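Local coordinates for protein ferritin (Mycoplasma penetrans, PDB 7DIE) that takes up Fe2+ through its B-channels and has atypical ferroxidase centres, assembling from 24 copies as a ferritin shell, at the interface of chains A and B. Residues are numbered along the deposited sequence; one frame, centred on the assembly and turned at random. Chains: chain A/B, Ferritin.

The interface of chains A and B. Residues chain A 35, 38-39, 46; chain B 69, 72.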
loop_
_atom_site.group_PDB
_atom_site.type_symbol
_atom_site.label_atom_id
_atom_site.label_comp_id
_atom_site.label_asym_id
_atom_site.label_seq_id
_atom_site.Cartn_x
_atom_site.Cartn_y
_atom_site.Cartn_z
ATOM N N THR A 35 -23.698 -41.504 -10.680
ATOM C CA THR A 35 -23.699 -42.554 -9.658
ATOM C C THR A 35 -23.315 -43.907 -10.250
ATOM O O THR A 35 -22.615 -44.698 -9.604
ATOM C CB THR A 35 -25.059 -42.630 -8.945
ATOM O OG1 THR A 35 -26.091 -43.078 -9.847
ATOM C CG2 THR A 35 -25.439 -41.246 -8.378
ATOM N N LYS A 38 -19.465 -43.851 -10.787
ATOM C CA LYS A 38 -18.751 -43.990 -9.520
ATOM C C LYS A 38 -18.779 -45.436 -9.035
ATOM O O LYS A 38 -17.754 -45.980 -8.598
ATOM C CB LYS A 38 -19.373 -43.064 -8.470
ATOM C CG LYS A 38 -18.701 -43.157 -7.086
ATOM C CD LYS A 38 -17.263 -42.697 -7.151
ATOM C CE LYS A 38 -16.556 -42.841 -5.795
ATOM N NZ LYS A 38 -15.068 -42.624 -5.929
ATOM N N ALA A 39 -19.950 -46.072 -9.107
ATOM C CA ALA A 39 -20.080 -47.455 -8.654
ATOM C C ALA A 39 -19.237 -48.400 -9.501
ATOM O O ALA A 39 -18.824 -49.464 -9.024
ATOM C CB ALA A 39 -21.545 -47.875 -8.692
ATOM N N ALA A 46 -17.379 -39.829 -12.981
ATOM C CA ALA A 46 -18.552 -39.453 -12.191
ATOM C C ALA A 46 -18.606 -37.942 -11.975
ATOM O O ALA A 46 -19.661 -37.316 -12.125
ATOM C CB ALA A 46 -18.527 -40.192 -10.850
ATOM N N MET B 69 -23.033 -41.173 -4.164
ATOM C CA MET B 69 -21.744 -41.548 -4.742
ATOM C C MET B 69 -20.746 -41.956 -3.665
ATOM O O MET B 69 -19.942 -42.868 -3.877
ATOM C CB MET B 69 -21.173 -40.396 -5.583
ATOM C CG MET B 69 -21.917 -40.178 -6.898
ATOM S SD MET B 69 -21.300 -38.717 -7.784
ATOM C CE MET B 69 -19.547 -38.922 -7.679
ATOM N N ASP B 72 -21.407 -45.508 -3.086
ATOM C CA ASP B 72 -21.518 -46.319 -4.312
ATOM C C ASP B 72 -22.955 -46.754 -4.596
ATOM O O ASP B 72 -23.195 -47.850 -5.102
ATOM C CB ASP B 72 -20.615 -47.564 -4.252
ATOM C CG ASP B 72 -19.130 -47.241 -4.176
ATOM O OD1 ASP B 72 -18.679 -46.173 -4.653
ATOM O OD2 ASP B 72 -18.390 -48.106 -3.656
HETATM O O HOH W 1 -16.314 -46.472 -6.262
#
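B:Met69 lays its side chain across the C-terminal end of helix 10-39 of chain A and reaches the start of helix 43-70 of that same chain A with its tip. Its CG stands anti to the backbone carbonyl carbon (chi1 -72°), and the chain runs extended to SD before bending at the last torsion (chi3 46°), a turn that brings the terminal methyl CE to A:Ala46. There CE meets CB of A:Ala46 methyl to methyl at 3.6 Å. Nearer its root, the methionine is met by A:Thr35, whose side chain stands at about a right angle to it; the threonine methyl CG2 lies 4.0 Å from the methionine CG.

A:Lys38 brings its aliphatic stem rather than its ammonium end to chain B. CG is anti to the backbone N (chi1 179°), which puts it 3.5 Å from the backbone O of B:Met69 and 4.0 Å from the methionine CB. The chain bends at the next torsion, which turns CE back towards the same oxygen, and beyond the bend the stem runs extended. B:Asp72 slants towards this stem and presents its carboxylate OD1 to the lysine CG and CE. The lysine NZ remains 5.2 Å from OD1 of the aspartate, too far for a salt bridge, although the opposite charges may still attract weakly.

Polar linkage between the chains here runs through water 1, which sits 2.8 Å from the backbone O of A:Lys38 and 2.9 Å from OD1 of B:Asp72. Apart from this bridge, the backbone O of B:Asp72 lies beside the methyl CB of A:Ala39, in a looser contact.

The patch is part of the two-fold interface between ferritin subunits, and its twin recurs with the chains exchanged. It joins the helical hairpin of chain A, where helix 10-39 turns into helix 43-70, to the last turn of helix 43-70 in chain B and the loop that follows, which carries B:Asp72.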